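PDB 4K3Y: neuraminidase from Influenza A virus, which forms a tetrameric, calcium-binding beta-propeller related to the sialic acid-cleaving influenza neuraminidases, whose activity it may not share. Local coordinates for residues Q38-Q43 with A346-N351; F56-G61 with M77-V82. One frame throughout, in Å; residues are numbered along the deposited sequence.

Contact 1: residues Q38-Q43 with A346-N351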
loop_
_atom_site.group_PDB
_atom_site.type_symbol
_atom_site.label_atom_id
_atom_site.label_comp_id
_atom_site.label_asym_id
_atom_site.label_seq_id
_atom_site.Cartn_x
_atom_site.Cartn_y
_atom_site.Cartn_z
ATOM N N GLN C 38 -16.978 1.931 -3.458
ATOM C CA GLN C 38 -16.807 1.582 -2.049
ATOM C C GLN C 38 -17.516 0.271 -1.718
ATOM O O GLN C 38 -18.602 -0.028 -2.246
ATOM C CB GLN C 38 -17.283 2.702 -1.120
ATOM C CG GLN C 38 -16.389 3.931 -1.092
ATOM C CD GLN C 38 -16.827 4.959 -0.047
ATOM O OE1 GLN C 38 -17.450 4.619 0.959
ATOM N NE2 GLN C 38 -16.501 6.220 -0.289
ATOM N N MET C 39 -16.871 -0.524 -0.875
ATOM C CA MET C 39 -17.526 -1.634 -0.207
ATOM C C MET C 39 -18.721 -1.093 0.611
ATOM O O MET C 39 -18.611 -0.053 1.289
ATOM C CB MET C 39 -16.521 -2.330 0.723
ATOM C CG MET C 39 -17.108 -3.422 1.595
ATOM S SD MET C 39 -17.341 -4.941 0.663
ATOM C CE MET C 39 -15.750 -5.717 0.909
ATOM N N LEU C 40 -19.862 -1.779 0.521
ATOM C CA LEU C 40 -21.012 -1.476 1.365
ATOM C C LEU C 40 -20.730 -1.950 2.779
ATOM O O LEU C 40 -20.466 -3.120 3.004
ATOM C CB LEU C 40 -22.281 -2.155 0.844
ATOM C CG LEU C 40 -23.153 -1.371 -0.140
ATOM C CD1 LEU C 40 -22.304 -0.564 -1.116
ATOM C CD2 LEU C 40 -24.062 -2.324 -0.891
ATOM N N THR C 41 -20.792 -1.034 3.735
ATOM C CA THR C 41 -20.451 -1.344 5.114
ATOM C C THR C 41 -21.674 -1.367 6.022
ATOM O O THR C 41 -22.674 -0.695 5.754
ATOM C CB THR C 41 -19.503 -0.291 5.676
ATOM O OG1 THR C 41 -20.191 0.966 5.765
ATOM C CG2 THR C 41 -18.320 -0.142 4.764
ATOM N N ARG C 42 -21.572 -2.144 7.098
ATOM C CA ARG C 42 -22.543 -2.124 8.183
ATOM C C ARG C 42 -21.863 -2.497 9.512
ATOM O O ARG C 42 -20.756 -3.045 9.519
ATOM C CB ARG C 42 -23.746 -3.035 7.878
ATOM C CG ARG C 42 -23.466 -4.536 7.875
ATOM C CD ARG C 42 -24.784 -5.322 7.817
ATOM N NE ARG C 42 -24.704 -6.611 8.504
ATOM C CZ ARG C 42 -24.868 -6.774 9.816
ATOM N NH1 ARG C 42 -25.117 -5.731 10.596
ATOM N NH2 ARG C 42 -24.778 -7.984 10.348
ATOM N N GLN C 43 -22.528 -2.195 10.625
ATOM C CA GLN C 43 -21.956 -2.391 11.954
ATOM C C GLN C 43 -20.582 -1.701 12.056
ATOM O O GLN C 43 -19.607 -2.277 12.544
ATOM C CB GLN C 43 -21.874 -3.889 12.318
ATOM C CG GLN C 43 -22.016 -4.205 13.828
ATOM C CD GLN C 43 -20.746 -4.813 14.458
ATOM O OE1 GLN C 43 -20.768 -5.934 14.965
ATOM N NE2 GLN C 43 -19.648 -4.061 14.444
ATOM N N ALA C 346 -25.533 4.666 -7.283
ATOM C CA ALA C 346 -26.439 3.768 -7.992
ATOM C C ALA C 346 -27.836 3.743 -7.390
ATOM O O ALA C 346 -28.807 3.409 -8.071
ATOM C CB ALA C 346 -25.871 2.369 -8.000
ATOM N N GLY C 347 -27.934 4.070 -6.105
ATOM C CA GLY C 347 -29.211 4.066 -5.420
ATOM C C GLY C 347 -29.324 3.033 -4.313
ATOM O O GLY C 347 -30.308 3.035 -3.574
ATOM N N LEU C 348 -28.334 2.152 -4.185
ATOM C CA LEU C 348 -28.332 1.204 -3.063
ATOM C C LEU C 348 -28.243 1.948 -1.733
ATOM O O LEU C 348 -27.521 2.951 -1.617
ATOM C CB LEU C 348 -27.178 0.215 -3.166
ATOM C CG LEU C 348 -27.526 -1.105 -3.848
ATOM C CD1 LEU C 348 -27.651 -0.930 -5.351
ATOM C CD2 LEU C 348 -26.485 -2.156 -3.541
ATOM N N SER C 349 -28.994 1.490 -0.735
ATOM C CA SER C 349 -28.865 2.085 0.590
ATOM C C SER C 349 -27.675 1.439 1.297
ATOM O O SER C 349 -27.338 0.278 1.034
ATOM C CB SER C 349 -30.164 1.964 1.411
ATOM O OG SER C 349 -30.283 0.684 1.995
ATOM N N SER C 350 -27.034 2.202 2.176
ATOM C CA SER C 350 -25.844 1.740 2.899
ATOM C C SER C 350 -25.562 2.653 4.098
ATOM O O SER C 350 -26.318 3.573 4.388
ATOM C CB SER C 350 -24.625 1.706 1.963
ATOM O OG SER C 350 -23.475 1.163 2.601
ATOM N N ASN C 351 -24.470 2.396 4.796
ATOM C CA ASN C 351 -24.058 3.262 5.886
ATOM C C ASN C 351 -22.724 3.938 5.623
ATOM O O ASN C 351 -21.878 3.387 4.902
ATOM C CB ASN C 351 -23.887 2.423 7.152
ATOM C CG ASN C 351 -25.078 1.528 7.426
ATOM O OD1 ASN C 351 -25.957 1.883 8.207
ATOM N ND2 ASN C 351 -25.117 0.367 6.781
#
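L40, N351 and T41 carry this contact between two blades of the propeller, where strand 40-48, at the edge of its sheet, comes up to strand 349-359 of the sheet that also holds the N-terminal strand 20-26. The axes of the short strands 40-42 and 349-351 come within 5.6 Å at 57°. The amide of N351 reaches across: its ND2 donates to T41 O at 2.9 Å, on a lone pair in the carbonyl plane, with the acceptor tilted 18° from the amide plane. Chi1 of -50° puts N351 CG beside its own backbone N, 3.7 Å from T41 O, and ND2 also lies 3.8 Å from R42 CB. The T41 hydroxyl is bonded to N44 ND2. At L40 the contact is mainly apolar: CD2 meets L348 CD2 at 3.6 Å, the side chains crossing at about a right angle; S350 OG lies 3.7 Å from L40 CG. The backbone of L40 is paired with M60 and G61 in its own blade, and that of S350 with A342 in the other. The one clear hydrogen bond between the segments sets a side-chain donor on a main-chain carbonyl, so this link between blades depends on the placement of the N351 amide as well as on the two strands.

Contact 2: residues F56-G61 with M77-V82; sequences FFVSMG and MNVYSV
F57 and Y80 face each other as a hydrogen-bonded pair of the antiparallel strands 53-61 and 78-83, the two inner strands of a four-stranded propeller blade. Y80 N bonds to F57 O at 2.8 Å, F57 N returns a bond to Y80 O at 3.0 Å, and S59 N continues the pairing to N78 O. The packing is closest round the aromatic residues. Chi1 of 61° sets F57 CG between the backbone N and the carbonyl carbon; one face of the ring lies against Y80 CB, 4.0 Å from the centroid, a CH-pi contact, and V82 CG1 lies at the ring's edge. On the other face of the sheet S81 CB sits over the F56 ring, 3.7 Å from the centroid and 18° off the normal, in a second CH-pi contact; S81 OG is bonded to E96 and R54, and the F56 ring also meets W111 and F45. V58 and V79 share this face more loosely, CG2 to CG2 at 4.3 Å. Toward the 77 end the contact opens: M77 is partly exposed and poorly ordered, pointing away from 56-61 and packing on R26 of a second subunit. S59 OG, weakly bonded to E75 O, lies at the edge of the Y80 ring, near its plane, 3.6 Å from CE1.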
loop_
_atom_site.group_PDB
_atom_site.type_symbol
_atom_site.label_atom_id
_atom_site.label_comp_id
_atom_site.label_asym_id
_atom_site.label_seq_id
_atom_site.Cartn_x
_atom_site.Cartn_y
_atom_site.Cartn_z
ATOM N N PHE C 56 -13.535 -0.358 11.778
ATOM C CA PHE C 56 -13.960 -1.729 11.586
ATOM C C PHE C 56 -15.402 -1.801 11.115
ATOM O O PHE C 56 -16.226 -0.943 11.456
ATOM C CB PHE C 56 -13.776 -2.493 12.877
ATOM C CG PHE C 56 -12.351 -2.722 13.208
ATOM C CD1 PHE C 56 -11.587 -1.715 13.783
ATOM C CD2 PHE C 56 -11.754 -3.934 12.899
ATOM C CE1 PHE C 56 -10.263 -1.924 14.062
ATOM C CE2 PHE C 56 -10.431 -4.145 13.174
ATOM C CZ PHE C 56 -9.680 -3.144 13.758
ATOM N N PHE C 57 -15.698 -2.827 10.327
ATOM C CA PHE C 57 -17.050 -3.029 9.822
ATOM C C PHE C 57 -17.260 -4.426 9.237
ATOM O O PHE C 57 -16.306 -5.207 9.053
ATOM C CB PHE C 57 -17.398 -1.982 8.763
ATOM C CG PHE C 57 -16.512 -2.027 7.557
ATOM C CD1 PHE C 57 -16.813 -2.863 6.483
ATOM C CD2 PHE C 57 -15.380 -1.228 7.484
ATOM C CE1 PHE C 57 -15.999 -2.899 5.358
ATOM C CE2 PHE C 57 -14.554 -1.264 6.358
ATOM C CZ PHE C 57 -14.866 -2.099 5.297
ATOM N N VAL C 58 -18.527 -4.725 8.957
ATOM C CA VAL C 58 -18.906 -5.950 8.266
ATOM C C VAL C 58 -19.399 -5.559 6.875
ATOM O O VAL C 58 -20.077 -4.549 6.721
ATOM C CB VAL C 58 -19.977 -6.723 9.060
ATOM C CG1 VAL C 58 -20.435 -7.960 8.288
ATOM C CG2 VAL C 58 -19.422 -7.111 10.447
ATOM N N SER C 59 -19.032 -6.328 5.854
ATOM C CA SER C 59 -19.320 -5.928 4.471
ATOM C C SER C 59 -20.675 -6.430 3.990
ATOM O O SER C 59 -21.244 -7.359 4.571
ATOM C CB SER C 59 -18.291 -6.514 3.547
ATOM O OG SER C 59 -18.420 -7.921 3.581
ATOM N N MET C 60 -21.177 -5.802 2.925
ATOM C CA MET C 60 -22.390 -6.232 2.234
ATOM C C MET C 60 -22.115 -6.324 0.725
ATOM O O MET C 60 -22.978 -6.747 -0.049
ATOM C CB MET C 60 -23.546 -5.258 2.487
ATOM C CG MET C 60 -23.878 -4.987 3.951
ATOM S SD MET C 60 -24.935 -3.531 4.161
ATOM C CE MET C 60 -26.317 -3.918 3.089
ATOM N N GLY C 61 -20.917 -5.907 0.310
ATOM C CA GLY C 61 -20.483 -6.068 -1.069
ATOM C C GLY C 61 -20.451 -4.819 -1.930
ATOM O O GLY C 61 -20.080 -3.739 -1.473
ATOM N N MET C 77 -20.519 -10.841 4.007
ATOM C CA MET C 77 -20.304 -11.824 5.082
ATOM C C MET C 77 -18.991 -11.805 5.903
ATOM O O MET C 77 -18.770 -12.679 6.751
ATOM C CB MET C 77 -20.580 -13.247 4.542
ATOM C CG MET C 77 -19.360 -13.973 3.990
ATOM S SD MET C 77 -19.717 -15.054 2.596
ATOM C CE MET C 77 -18.650 -14.324 1.354
ATOM N N ASN C 78 -18.126 -10.820 5.676
ATOM C CA ASN C 78 -16.824 -10.803 6.361
ATOM C C ASN C 78 -16.552 -9.540 7.168
ATOM O O ASN C 78 -17.250 -8.532 7.009
ATOM C CB ASN C 78 -15.678 -11.039 5.363
ATOM C CG ASN C 78 -15.655 -12.455 4.841
ATOM O OD1 ASN C 78 -15.621 -13.413 5.619
ATOM N ND2 ASN C 78 -15.698 -12.604 3.526
ATOM N N VAL C 79 -15.544 -9.605 8.040
ATOM C CA VAL C 79 -15.108 -8.430 8.808
ATOM C C VAL C 79 -13.890 -7.757 8.185
ATOM O O VAL C 79 -12.916 -8.417 7.803
ATOM C CB VAL C 79 -14.800 -8.759 10.287
ATOM C CG1 VAL C 79 -14.589 -7.465 11.070
ATOM C CG2 VAL C 79 -15.941 -9.581 10.915
ATOM N N TYR C 80 -13.958 -6.440 8.065
ATOM C CA TYR C 80 -12.870 -5.676 7.468
ATOM C C TYR C 80 -12.525 -4.495 8.347
ATOM O O TYR C 80 -13.271 -4.156 9.267
ATOM C CB TYR C 80 -13.265 -5.163 6.077
ATOM C CG TYR C 80 -13.471 -6.262 5.068
ATOM C CD1 TYR C 80 -14.705 -6.909 4.948
ATOM C CD2 TYR C 80 -12.433 -6.661 4.228
ATOM C CE1 TYR C 80 -14.895 -7.920 4.015
ATOM C CE2 TYR C 80 -12.615 -7.674 3.296
ATOM C CZ TYR C 80 -13.844 -8.300 3.190
ATOM O OH TYR C 80 -14.023 -9.304 2.261
ATOM N N SER C 81 -11.388 -3.873 8.057
ATOM C CA SER C 81 -11.040 -2.598 8.663
ATOM C C SER C 81 -10.368 -1.760 7.594
ATOM O O SER C 81 -9.858 -2.311 6.613
ATOM C CB SER C 81 -10.125 -2.779 9.879
ATOM O OG SER C 81 -8.853 -3.265 9.499
ATOM N N VAL C 82 -10.414 -0.437 7.764
ATOM C CA VAL C 82 -9.550 0.483 7.024
ATOM C C VAL C 82 -8.971 1.474 8.017
ATOM O O VAL C 82 -9.429 1.565 9.155
ATOM C CB VAL C 82 -10.299 1.267 5.921
ATOM C CG1 VAL C 82 -10.840 0.315 4.851
ATOM C CG2 VAL C 82 -11.411 2.109 6.539
#

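Overall arrangement
Both contacts reach the same blade: strand 40-48, which meets the neighbouring sheet in contact 1, pairs within its own sheet with strand 53-61, the first partner of contact 2. The centres are 11 Å apart and joined directly: L40 O and M60 N, 2.8 Å apart, form a probable hydrogen bond, and T41 CG2 packs on F57 CD1 at 3.6 Å. Contact 2 is buried, built on regular main-chain bonds and aromatic packing within one sheet. Contact 1 is only partly buried, relies on a side-chain amide, and joins segments 303 residues apart in sequence, from two different sheets; the loop it closes encloses contact 2, whose strands are near neighbours along the chain.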